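Local coordinates for protein lysine-sensitive aspartokinase 3 (Escherichia coli, PDB 2J0W) that catalyses the ATP-dependent phosphorylation of L-aspartate to 4-phospho-L-aspartate, opening the route to lysine, and is subject to allosteric inhibition by lysine, at residues R22-V27 against R131-Q136; A73-L78 against N82-E87; E128-R131 against Q136-W139. All blocks are in the same frame, centred on the assembly; numbering follows the deposited sequence.

Contact 1 of 3, residues R22-V27 against R131-Q136; sequences RSADIV and RERDVQ
Arg133 and Asp25 meet because both side chains leave the backbone with CG anti to their own carbonyl carbon (chi1 -57° and -66°), and because the arginine then runs straight out, extended from CG to NE, until its guanidinium lies against helix 17-27. Although the CB of Asp25 points away from the 131-136 loop, its carboxylate swings back, and the two side chains cross at about a right angle. The result is an end-on salt bridge in which both terminal nitrogens grip a single oxygen: Arg133 NH1 lies 2.8 Å from Asp25 OD1, and Arg133 NH2 lies 3.0 Å from the same OD1. The oxygen sits nearly in the guanidinium plane, but the carboxylate is tilted 37° against it, and both donors reach OD1 from the same face of the carboxylate. The bridge ties the helix after the first strand of the amino acid kinase fold to the turn between helix 108-131 and edge strand 137-139, a type I beta turn from Arg131 to Asp134. Over the centre of one guanidinium face lies the methyl of Ala24, with CB 4.2 Å from Arg133 CZ. Asn21, one helical turn before Asp25, accepts a further hydrogen bond from Arg133 NH2. A leucine in place of Arg133 would probably leave the Asp25 carboxylate without its cationic mate and Asn21 without this donor.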
ATOM      1  N   ARG A  22     -12.339  44.800 -10.953  1.00 51.18           N
ATOM      2  CA  ARG A  22     -13.221  44.055 -10.059  1.00 50.58           C
ATOM      3  C   ARG A  22     -12.396  43.657  -8.841  1.00 54.32           C
ATOM      4  O   ARG A  22     -12.823  43.842  -7.700  1.00 56.82           O
ATOM      5  CB  ARG A  22     -13.747  42.782 -10.728  1.00 45.85           C
ATOM      6  CG  ARG A  22     -15.010  42.946 -11.549  1.00 45.08           C
ATOM      7  CD  ARG A  22     -15.367  41.647 -12.272  1.00 42.52           C
ATOM      8  NE  ARG A  22     -15.048  41.717 -13.697  1.00 60.22           N
ATOM      9  CZ  ARG A  22     -14.220  40.888 -14.332  1.00 62.99           C
ATOM     10  NH1 ARG A  22     -13.612  39.910 -13.671  1.00 69.75           N
ATOM     11  NH2 ARG A  22     -14.004  41.035 -15.636  1.00 65.35           N
ATOM     12  N   SER A  23     -11.204  43.124  -9.099  1.00 53.09           N
ATOM     13  CA  SER A  23     -10.313  42.681  -8.036  1.00 55.96           C
ATOM     14  C   SER A  23      -9.798  43.826  -7.177  1.00 56.19           C
ATOM     15  O   SER A  23      -9.621  43.670  -5.971  1.00 56.60           O
ATOM     16  CB  SER A  23      -9.131  41.900  -8.627  1.00 55.44           C
ATOM     17  OG  SER A  23      -9.571  40.685  -9.213  1.00 44.14           O
ATOM     18  N   ALA A  24      -9.550  44.972  -7.792  1.00 57.30           N
ATOM     19  CA  ALA A  24      -9.060  46.117  -7.038  1.00 60.81           C
ATOM     20  C   ALA A  24     -10.154  46.566  -6.079  1.00 62.61           C
ATOM     21  O   ALA A  24      -9.877  46.940  -4.932  1.00 63.75           O
ATOM     22  CB  ALA A  24      -8.683  47.253  -7.975  1.00 59.24           C
ATOM     23  N   ASP A  25     -11.401  46.526  -6.546  1.00 61.21           N
ATOM     24  CA  ASP A  25     -12.518  46.922  -5.697  1.00 62.87           C
ATOM     25  C   ASP A  25     -12.444  46.062  -4.442  1.00 62.00           C
ATOM     26  O   ASP A  25     -12.190  46.569  -3.345  1.00 59.27           O
ATOM     27  CB  ASP A  25     -13.859  46.708  -6.412  1.00 66.89           C
ATOM     28  CG  ASP A  25     -14.032  47.617  -7.632  1.00 77.48           C
ATOM     29  OD1 ASP A  25     -13.628  48.803  -7.580  1.00 82.52           O
ATOM     30  OD2 ASP A  25     -14.600  47.154  -8.643  1.00 80.10           O
ATOM     31  N   ILE A  26     -12.639  44.758  -4.623  1.00 62.36           N
ATOM     32  CA  ILE A  26     -12.583  43.785  -3.535  1.00 62.26           C
ATOM     33  C   ILE A  26     -11.482  44.067  -2.495  1.00 63.42           C
ATOM     34  O   ILE A  26     -11.719  43.985  -1.287  1.00 59.84           O
ATOM     35  CB  ILE A  26     -12.363  42.377  -4.103  1.00 59.69           C
ATOM     36  CG1 ILE A  26     -13.552  41.979  -4.973  1.00 49.58           C
ATOM     37  CG2 ILE A  26     -12.164  41.382  -2.975  1.00 63.71           C
ATOM     38  CD1 ILE A  26     -13.543  40.516  -5.354  1.00 39.59           C
ATOM     39  N   VAL A  27     -10.281  44.390  -2.963  1.00 64.26           N
ATOM     40  CA  VAL A  27      -9.179  44.676  -2.051  1.00 68.88           C
ATOM     41  C   VAL A  27      -9.511  45.882  -1.168  1.00 74.39           C
ATOM     42  O   VAL A  27      -9.032  45.999  -0.032  1.00 73.73           O
ATOM     43  CB  VAL A  27      -7.878  44.977  -2.826  1.00 61.52           C
ATOM     44  CG1 VAL A  27      -6.745  45.231  -1.862  1.00 48.88           C
ATOM     45  CG2 VAL A  27      -7.537  43.814  -3.730  1.00 65.91           C
ATOM     46  N   ARG A 131      -3.252  53.099  -8.061  1.00 78.16           N
ATOM     47  CA  ARG A 131      -2.858  54.497  -7.905  1.00 79.59           C
ATOM     48  C   ARG A 131      -3.698  55.424  -8.785  1.00 81.72           C
ATOM     49  O   ARG A 131      -3.746  56.632  -8.564  1.00 81.29           O
ATOM     50  CB  ARG A 131      -1.374  54.668  -8.225  1.00 72.26           C
ATOM     51  CG  ARG A 131      -0.497  54.068  -7.170  1.00 75.17           C
ATOM     52  CD  ARG A 131       0.955  54.329  -7.437  1.00 83.84           C
ATOM     53  NE  ARG A 131       1.776  53.842  -6.336  1.00 96.30           N
ATOM     54  CZ  ARG A 131       3.104  53.865  -6.329  1.00103.08           C
ATOM     55  NH1 ARG A 131       3.769  54.352  -7.371  1.00103.86           N
ATOM     56  NH2 ARG A 131       3.769  53.402  -5.278  1.00106.78           N
ATOM     57  N   GLU A 132      -4.356  54.848  -9.783  1.00 84.02           N
ATOM     58  CA  GLU A 132      -5.207  55.618 -10.679  1.00 84.89           C
ATOM     59  C   GLU A 132      -6.458  55.974  -9.874  1.00 87.24           C
ATOM     60  O   GLU A 132      -7.353  56.672 -10.356  1.00 90.34           O
ATOM     61  CB  GLU A 132      -5.586  54.776 -11.896  1.00 86.59           C
ATOM     62  CG  GLU A 132      -6.151  55.569 -13.057  1.00 89.95           C
ATOM     63  CD  GLU A 132      -6.007  54.838 -14.381  1.00 88.62           C
ATOM     64  OE1 GLU A 132      -6.998  54.231 -14.849  1.00 86.12           O
ATOM     65  OE2 GLU A 132      -4.892  54.872 -14.946  1.00 83.86           O
ATOM     66  N   ARG A 133      -6.499  55.484  -8.636  1.00 85.41           N
ATOM     67  CA  ARG A 133      -7.604  55.737  -7.721  1.00 85.13           C
ATOM     68  C   ARG A 133      -7.110  56.433  -6.466  1.00 87.10           C
ATOM     69  O   ARG A 133      -7.779  56.386  -5.433  1.00 85.09           O
ATOM     70  CB  ARG A 133      -8.261  54.437  -7.288  1.00 85.01           C
ATOM     71  CG  ARG A 133      -8.771  53.568  -8.393  1.00 83.49           C
ATOM     72  CD  ARG A 133      -9.509  52.403  -7.784  1.00 71.08           C
ATOM     73  NE  ARG A 133     -10.172  51.599  -8.798  1.00 72.98           N
ATOM     74  CZ  ARG A 133     -11.104  50.694  -8.527  1.00 74.62           C
ATOM     75  NH1 ARG A 133     -11.473  50.488  -7.271  1.00 74.41           N
ATOM     76  NH2 ARG A 133     -11.665  49.995  -9.508  1.00 68.75           N
ATOM     77  N   ASP A 134      -5.936  57.058  -6.549  1.00 90.92           N
ATOM     78  CA  ASP A 134      -5.355  57.757  -5.398  1.00 95.80           C
ATOM     79  C   ASP A 134      -5.243  56.803  -4.202  1.00 97.11           C
ATOM     80  O   ASP A 134      -5.902  56.990  -3.173  1.00 97.00           O
ATOM     81  CB  ASP A 134      -6.219  58.962  -5.008  1.00101.53           C
ATOM     82  CG  ASP A 134      -5.937  60.187  -5.858  1.00101.59           C
ATOM     83  OD1 ASP A 134      -5.867  60.055  -7.102  1.00 97.06           O
ATOM     84  OD2 ASP A 134      -5.793  61.291  -5.282  1.00102.50           O
ATOM     85  N   VAL A 135      -4.406  55.782  -4.336  1.00 97.43           N
ATOM     86  CA  VAL A 135      -4.219  54.819  -3.270  1.00 94.28           C
ATOM     87  C   VAL A 135      -2.735  54.605  -3.047  1.00 94.03           C
ATOM     88  O   VAL A 135      -1.958  54.527  -3.995  1.00 93.14           O
ATOM     89  CB  VAL A 135      -4.860  53.448  -3.635  1.00 89.95           C
ATOM     90  CG1 VAL A 135      -4.742  52.495  -2.461  1.00 89.45           C
ATOM     91  CG2 VAL A 135      -6.318  53.627  -4.029  1.00 78.36           C
ATOM     92  N   GLN A 136      -2.340  54.549  -1.786  1.00 94.77           N
ATOM     93  CA  GLN A 136      -0.951  54.287  -1.458  1.00 94.96           C
ATOM     94  C   GLN A 136      -0.729  52.814  -1.750  1.00 92.17           C
ATOM     95  O   GLN A 136      -1.049  51.977  -0.915  1.00 95.42           O
ATOM     96  CB  GLN A 136      -0.690  54.545   0.026  1.00 98.83           C
ATOM     97  CG  GLN A 136      -0.472  55.987   0.382  1.00108.72           C
ATOM     98  CD  GLN A 136       0.676  56.566  -0.396  1.00117.43           C
ATOM     99  OE1 GLN A 136       0.515  57.002  -1.543  1.00123.89           O
ATOM    100  NE2 GLN A 136       1.876  56.564   0.220  1.00117.62           N
TER

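Contact 2 of 3, residues A73-L78 against N82-E87; sequences AILERL and NVIREE
Leu75 and Ile84 slide past each other in opposite directions, so that the flank of one branched chain lies along the flank of the other. Leu75 CD1 does the touching, 3.4 Å from Ile84 CG1 and 3.6 Å from Ile84 CD1. It gets there because CG of Leu75 stands anti to the backbone N (chi1 -164°), while CG1 of Ile84 takes the crowded position between its backbone N and carbonyl carbon (chi1 49°). The other methyl of the leucine turns to the next residue: Leu75 CD2 rests 4.0 Å from Arg85 CG, and the two side chains cross at about a right angle, with the same methyl near the plane of the guanidinium at its edge. Leu78 and Ile84 point their ends at one another, tip to tip, though the exact closeness of these ends is doubtful in the model. A type I beta turn from Leu75 to Leu78 starts on the last residue of helix 57-75 and brings Leu78 round to this side. Glu128 of helix 108-131 touches both Leu78 and Ile84. Away from the annotated sites, the contact is apolar, made by Leu75, Leu78, Ile84 and the aliphatic part of Arg85 across the tight connection between two consecutive helices, 57-75 and 82-102, in the helical part of the aspartokinase catalytic region.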
ATOM      1  N   ALA A  73      -3.756  45.633 -23.711  1.00 54.56           N
ATOM      2  CA  ALA A  73      -5.198  45.764 -23.562  1.00 56.14           C
ATOM      3  C   ALA A  73      -5.442  46.531 -22.269  1.00 62.45           C
ATOM      4  O   ALA A  73      -6.354  47.359 -22.179  1.00 66.55           O
ATOM      5  CB  ALA A  73      -5.845  44.396 -23.478  1.00 45.66           C
ATOM      6  N   ILE A  74      -4.607  46.244 -21.273  1.00 61.58           N
ATOM      7  CA  ILE A  74      -4.683  46.870 -19.957  1.00 59.61           C
ATOM      8  C   ILE A  74      -4.013  48.235 -19.944  1.00 63.02           C
ATOM      9  O   ILE A  74      -4.550  49.201 -19.409  1.00 64.36           O
ATOM     10  CB  ILE A  74      -3.967  46.014 -18.921  1.00 53.51           C
ATOM     11  CG1 ILE A  74      -4.671  44.667 -18.779  1.00 44.89           C
ATOM     12  CG2 ILE A  74      -3.879  46.771 -17.610  1.00 48.12           C
ATOM     13  CD1 ILE A  74      -3.803  43.626 -18.136  1.00 41.75           C
ATOM     14  N   LEU A  75      -2.816  48.278 -20.518  1.00 64.70           N
ATOM     15  CA  LEU A  75      -1.996  49.474 -20.605  1.00 66.03           C
ATOM     16  C   LEU A  75      -2.729  50.658 -21.243  1.00 68.13           C
ATOM     17  O   LEU A  75      -2.769  51.751 -20.683  1.00 68.08           O
ATOM     18  CB  LEU A  75      -0.744  49.141 -21.421  1.00 67.77           C
ATOM     19  CG  LEU A  75       0.434  50.105 -21.353  1.00 69.69           C
ATOM     20  CD1 LEU A  75       1.002  50.120 -19.935  1.00 59.73           C
ATOM     21  CD2 LEU A  75       1.495  49.668 -22.353  1.00 74.13           C
ATOM     22  N   GLU A  76      -3.308  50.410 -22.416  1.00 70.00           N
ATOM     23  CA  GLU A  76      -4.043  51.417 -23.178  1.00 73.17           C
ATOM     24  C   GLU A  76      -5.306  51.940 -22.491  1.00 75.04           C
ATOM     25  O   GLU A  76      -6.033  52.735 -23.083  1.00 78.11           O
ATOM     26  CB  GLU A  76      -4.442  50.859 -24.544  1.00 74.42           C
ATOM     27  CG  GLU A  76      -3.279  50.494 -25.446  1.00 78.81           C
ATOM     28  CD  GLU A  76      -3.711  49.741 -26.698  1.00 87.83           C
ATOM     29  OE1 GLU A  76      -2.829  49.472 -27.540  1.00 91.12           O
ATOM     30  OE2 GLU A  76      -4.914  49.415 -26.843  1.00 85.86           O
ATOM     31  N   ARG A  77      -5.572  51.503 -21.260  1.00 71.73           N
ATOM     32  CA  ARG A  77      -6.766  51.958 -20.541  1.00 69.30           C
ATOM     33  C   ARG A  77      -6.401  52.797 -19.322  1.00 70.81           C
ATOM     34  O   ARG A  77      -7.263  53.382 -18.663  1.00 69.73           O
ATOM     35  CB  ARG A  77      -7.607  50.760 -20.102  1.00 68.88           C
ATOM     36  CG  ARG A  77      -8.059  49.858 -21.223  1.00 73.50           C
ATOM     37  CD  ARG A  77      -9.486  50.152 -21.627  1.00 78.24           C
ATOM     38  NE  ARG A  77     -10.392  49.991 -20.496  1.00 85.26           N
ATOM     39  CZ  ARG A  77     -11.717  49.937 -20.587  1.00 91.20           C
ATOM     40  NH1 ARG A  77     -12.315  50.031 -21.770  1.00 93.74           N
ATOM     41  NH2 ARG A  77     -12.449  49.783 -19.491  1.00 93.94           N
ATOM     42  N   LEU A  78      -5.113  52.824 -19.010  1.00 72.58           N
ATOM     43  CA  LEU A  78      -4.620  53.584 -17.874  1.00 74.32           C
ATOM     44  C   LEU A  78      -4.697  55.079 -18.164  1.00 76.61           C
ATOM     45  O   LEU A  78      -4.875  55.490 -19.315  1.00 76.05           O
ATOM     46  CB  LEU A  78      -3.167  53.221 -17.607  1.00 73.84           C
ATOM     47  CG  LEU A  78      -2.869  51.775 -17.263  1.00 75.08           C
ATOM     48  CD1 LEU A  78      -1.525  51.408 -17.857  1.00 76.87           C
ATOM     49  CD2 LEU A  78      -2.900  51.586 -15.749  1.00 70.81           C
ATOM     50  N   ASN A  82       2.455  56.107 -19.823  1.00 77.24           N
ATOM     51  CA  ASN A  82       3.825  56.318 -20.286  1.00 82.34           C
ATOM     52  C   ASN A  82       4.917  55.647 -19.476  1.00 84.34           C
ATOM     53  O   ASN A  82       5.795  54.977 -20.028  1.00 85.65           O
ATOM     54  CB  ASN A  82       4.109  57.805 -20.360  1.00 87.23           C
ATOM     55  CG  ASN A  82       2.915  58.582 -20.817  1.00 94.21           C
ATOM     56  OD1 ASN A  82       2.476  58.458 -21.964  1.00 92.15           O
ATOM     57  ND2 ASN A  82       2.352  59.375 -19.911  1.00 96.57           N
ATOM     58  N   VAL A  83       4.878  55.822 -18.166  1.00 83.90           N
ATOM     59  CA  VAL A  83       5.905  55.231 -17.340  1.00 83.38           C
ATOM     60  C   VAL A  83       6.002  53.699 -17.466  1.00 82.14           C
ATOM     61  O   VAL A  83       7.026  53.173 -17.911  1.00 80.27           O
ATOM     62  CB  VAL A  83       5.704  55.651 -15.876  1.00 85.56           C
ATOM     63  CG1 VAL A  83       4.450  55.013 -15.306  1.00 85.98           C
ATOM     64  CG2 VAL A  83       6.940  55.299 -15.071  1.00 88.11           C
ATOM     65  N   ILE A  84       4.942  52.982 -17.107  1.00 82.22           N
ATOM     66  CA  ILE A  84       4.979  51.524 -17.167  1.00 84.45           C
ATOM     67  C   ILE A  84       5.207  50.964 -18.559  1.00 84.97           C
ATOM     68  O   ILE A  84       5.588  49.803 -18.711  1.00 87.69           O
ATOM     69  CB  ILE A  84       3.701  50.916 -16.590  1.00 86.99           C
ATOM     70  CG1 ILE A  84       2.482  51.598 -17.206  1.00 90.76           C
ATOM     71  CG2 ILE A  84       3.697  51.071 -15.082  1.00 87.55           C
ATOM     72  CD1 ILE A  84       1.195  51.227 -16.536  1.00 91.44           C
ATOM     73  N   ARG A  85       4.980  51.783 -19.575  1.00 82.62           N
ATOM     74  CA  ARG A  85       5.188  51.326 -20.935  1.00 79.53           C
ATOM     75  C   ARG A  85       6.678  51.025 -21.110  1.00 78.23           C
ATOM     76  O   ARG A  85       7.042  50.012 -21.704  1.00 78.29           O
ATOM     77  CB  ARG A  85       4.732  52.399 -21.922  1.00 80.11           C
ATOM     78  CG  ARG A  85       4.679  51.949 -23.371  1.00 81.06           C
ATOM     79  CD  ARG A  85       4.274  53.112 -24.255  1.00 83.34           C
ATOM     80  NE  ARG A  85       2.920  53.570 -23.956  1.00 82.04           N
ATOM     81  CZ  ARG A  85       2.471  54.793 -24.216  1.00 76.11           C
ATOM     82  NH1 ARG A  85       3.276  55.690 -24.775  1.00 76.81           N
ATOM     83  NH2 ARG A  85       1.216  55.116 -23.931  1.00 62.14           N
ATOM     84  N   GLU A  86       7.528  51.905 -20.579  1.00 76.34           N
ATOM     85  CA  GLU A  86       8.980  51.743 -20.656  1.00 76.51           C
ATOM     86  C   GLU A  86       9.359  50.371 -20.133  1.00 75.00           C
ATOM     87  O   GLU A  86      10.062  49.592 -20.788  1.00 73.24           O
ATOM     88  CB  GLU A  86       9.683  52.769 -19.772  1.00 79.62           C
ATOM     89  CG  GLU A  86       9.996  54.093 -20.426  1.00 91.04           C
ATOM     90  CD  GLU A  86      10.684  55.051 -19.465  1.00 98.45           C
ATOM     91  OE1 GLU A  86      11.390  54.579 -18.545  1.00 99.77           O
ATOM     92  OE2 GLU A  86      10.533  56.278 -19.637  1.00100.88           O
ATOM     93  N   GLU A  87       8.885  50.116 -18.919  1.00 73.85           N
ATOM     94  CA  GLU A  87       9.136  48.884 -18.192  1.00 72.07           C
ATOM     95  C   GLU A  87       8.598  47.672 -18.918  1.00 65.67           C
ATOM     96  O   GLU A  87       9.331  46.715 -19.163  1.00 63.73           O
ATOM     97  CB  GLU A  87       8.510  48.999 -16.807  1.00 79.97           C
ATOM     98  CG  GLU A  87       9.057  50.189 -16.024  1.00 98.42           C
ATOM     99  CD  GLU A  87       8.262  50.509 -14.764  1.00113.81           C
ATOM    100  OE1 GLU A  87       7.299  49.777 -14.452  1.00123.62           O
ATOM    101  OE2 GLU A  87       8.607  51.498 -14.082  1.00116.06           O
TER

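Contact 3 of 3, residues E128-R131 against Q136-W139; sequences EILR and QAQW
The guanidinium of Arg131 approaches the backbone of Ala137 and Gln138 obliquely. Two of its nitrogens converge on one carbonyl oxygen: Arg131 NE lies 2.7 Å from Ala137 O, and Arg131 NH2 lies 2.8 Å from that same oxygen. Both hydrogen bonds are weak, since the N-H groups point well to the side of the acceptor, at angles of 120° and 117°. The group also rests against the next residue, with Arg131 NH2 4.0 Å from Gln138 CB. The arginine chain is extended from CG to NE, which carries the charge forward from the last turn of the helix to the strand. On the buried side Leu130 meets Ala137, a small side chain facing the helix: Leu130 CB and Ala137 CB are 3.8 Å apart, and Leu130 CD1 also comes to 3.8 Å from the Ala137 methyl. Strand 137-139 is, within this chain, the outermost strand of the large mixed sheet at this end, joined in parallel to strand 178-182 by backbone hydrogen bonds of Gln136 and Gln138. Leu130 also touches Leu178 and Ile180 of strand 178-182 and Ala24 of helix 17-27, while Trp139 lies on Leu120, Leu124 and Val127 of helix 108-131.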
ATOM      1  N   GLU A 128      -0.661  50.237 -10.728  1.00 61.34           N
ATOM      2  CA  GLU A 128      -1.088  51.383 -11.515  1.00 65.96           C
ATOM      3  C   GLU A 128      -2.599  51.530 -11.491  1.00 69.67           C
ATOM      4  O   GLU A 128      -3.121  52.645 -11.454  1.00 73.61           O
ATOM      5  CB  GLU A 128      -0.599  51.258 -12.953  1.00 68.89           C
ATOM      6  CG  GLU A 128       0.883  51.529 -13.092  1.00 79.67           C
ATOM      7  CD  GLU A 128       1.306  52.781 -12.342  1.00 87.34           C
ATOM      8  OE1 GLU A 128       0.794  53.877 -12.664  1.00 88.92           O
ATOM      9  OE2 GLU A 128       2.143  52.663 -11.421  1.00 86.05           O
ATOM     10  N   ILE A 129      -3.309  50.409 -11.514  1.00 68.65           N
ATOM     11  CA  ILE A 129      -4.753  50.475 -11.462  1.00 67.06           C
ATOM     12  C   ILE A 129      -5.194  50.973 -10.087  1.00 70.65           C
ATOM     13  O   ILE A 129      -6.260  51.575  -9.949  1.00 73.07           O
ATOM     14  CB  ILE A 129      -5.378  49.106 -11.749  1.00 58.96           C
ATOM     15  CG1 ILE A 129      -5.558  48.943 -13.255  1.00 63.38           C
ATOM     16  CG2 ILE A 129      -6.704  48.975 -11.051  1.00 50.91           C
ATOM     17  CD1 ILE A 129      -6.424  47.767 -13.638  1.00 66.99           C
ATOM     18  N   LEU A 130      -4.363  50.735  -9.077  1.00 71.68           N
ATOM     19  CA  LEU A 130      -4.682  51.159  -7.721  1.00 75.81           C
ATOM     20  C   LEU A 130      -4.345  52.621  -7.470  1.00 78.65           C
ATOM     21  O   LEU A 130      -5.065  53.307  -6.738  1.00 81.16           O
ATOM     22  CB  LEU A 130      -3.966  50.281  -6.695  1.00 77.89           C
ATOM     23  CG  LEU A 130      -4.446  48.835  -6.600  1.00 79.82           C
ATOM     24  CD1 LEU A 130      -3.803  48.169  -5.403  1.00 83.16           C
ATOM     25  CD2 LEU A 130      -5.950  48.803  -6.455  1.00 84.38           C
ATOM     26  N   ARG A 131      -3.252  53.099  -8.061  1.00 78.16           N
ATOM     27  CA  ARG A 131      -2.858  54.497  -7.905  1.00 79.59           C
ATOM     28  C   ARG A 131      -3.698  55.424  -8.785  1.00 81.72           C
ATOM     29  O   ARG A 131      -3.746  56.632  -8.564  1.00 81.29           O
ATOM     30  CB  ARG A 131      -1.374  54.668  -8.225  1.00 72.26           C
ATOM     31  CG  ARG A 131      -0.497  54.068  -7.170  1.00 75.17           C
ATOM     32  CD  ARG A 131       0.955  54.329  -7.437  1.00 83.84           C
ATOM     33  NE  ARG A 131       1.776  53.842  -6.336  1.00 96.30           N
ATOM     34  CZ  ARG A 131       3.104  53.865  -6.329  1.00103.08           C
ATOM     35  NH1 ARG A 131       3.769  54.352  -7.371  1.00103.86           N
ATOM     36  NH2 ARG A 131       3.769  53.402  -5.278  1.00106.78           N
ATOM     37  N   GLN A 136      -2.340  54.549  -1.786  1.00 94.77           N
ATOM     38  CA  GLN A 136      -0.951  54.287  -1.458  1.00 94.96           C
ATOM     39  C   GLN A 136      -0.729  52.814  -1.750  1.00 92.17           C
ATOM     40  O   GLN A 136      -1.049  51.977  -0.915  1.00 95.42           O
ATOM     41  CB  GLN A 136      -0.690  54.545   0.026  1.00 98.83           C
ATOM     42  CG  GLN A 136      -0.472  55.987   0.382  1.00108.72           C
ATOM     43  CD  GLN A 136       0.676  56.566  -0.396  1.00117.43           C
ATOM     44  OE1 GLN A 136       0.515  57.002  -1.543  1.00123.89           O
ATOM     45  NE2 GLN A 136       1.876  56.564   0.220  1.00117.62           N
ATOM     46  N   ALA A 137      -0.211  52.490  -2.930  1.00 87.10           N
ATOM     47  CA  ALA A 137       0.022  51.086  -3.258  1.00 82.10           C
ATOM     48  C   ALA A 137       1.393  50.928  -3.872  1.00 77.08           C
ATOM     49  O   ALA A 137       1.672  51.513  -4.914  1.00 77.20           O
ATOM     50  CB  ALA A 137      -1.044  50.582  -4.242  1.00 83.92           C
ATOM     51  N   GLN A 138       2.257  50.150  -3.233  1.00 73.10           N
ATOM     52  CA  GLN A 138       3.588  49.949  -3.786  1.00 69.97           C
ATOM     53  C   GLN A 138       3.862  48.521  -4.261  1.00 66.68           C
ATOM     54  O   GLN A 138       3.332  47.542  -3.731  1.00 63.92           O
ATOM     55  CB  GLN A 138       4.653  50.412  -2.782  1.00 69.08           C
ATOM     56  CG  GLN A 138       4.467  49.852  -1.371  1.00 72.47           C
ATOM     57  CD  GLN A 138       5.449  50.449  -0.400  1.00 76.58           C
ATOM     58  OE1 GLN A 138       6.664  50.440  -0.639  1.00 82.41           O
ATOM     59  NE2 GLN A 138       4.935  50.969   0.729  1.00 74.03           N
ATOM     60  N   TRP A 139       4.704  48.437  -5.282  1.00 63.83           N
ATOM     61  CA  TRP A 139       5.093  47.178  -5.897  1.00 61.97           C
ATOM     62  C   TRP A 139       6.244  46.585  -5.096  1.00 63.26           C
ATOM     63  O   TRP A 139       7.118  47.319  -4.626  1.00 63.50           O
ATOM     64  CB  TRP A 139       5.528  47.448  -7.341  1.00 52.94           C
ATOM     65  CG  TRP A 139       5.857  46.240  -8.150  1.00 50.43           C
ATOM     66  CD1 TRP A 139       4.988  45.460  -8.859  1.00 51.86           C
ATOM     67  CD2 TRP A 139       7.159  45.675  -8.348  1.00 43.47           C
ATOM     68  NE1 TRP A 139       5.671  44.441  -9.485  1.00 51.48           N
ATOM     69  CE2 TRP A 139       7.004  44.548  -9.186  1.00 44.80           C
ATOM     70  CE3 TRP A 139       8.445  46.011  -7.895  1.00 44.35           C
ATOM     71  CZ2 TRP A 139       8.088  43.753  -9.585  1.00 48.68           C
ATOM     72  CZ3 TRP A 139       9.526  45.217  -8.291  1.00 44.48           C
ATOM     73  CH2 TRP A 139       9.338  44.101  -9.126  1.00 36.11           C
TER

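In the fold
All three contacts lie in the amino acid kinase domain, on the same side of the chain's centre. Contacts 1 and 3 have centres about 7 Å apart and share Arg131 and Gln136; the centre of contact 2 lies about 16 Å from that of contact 1 and about 13 Å from that of contact 3. Along the chain, contact 1 joins segments over a hundred residues apart, contact 2 forms within that span, and contact 3 follows where helix 108-131 gives way to strand 137-139. Helix 108-131 links the three, touching helix 17-27 and the 73-87 connection. The side chains of Ala24 and Leu130 are about 7 and 8 Å from that of ATP-binding Phe9; contact 2 lies away from the sites.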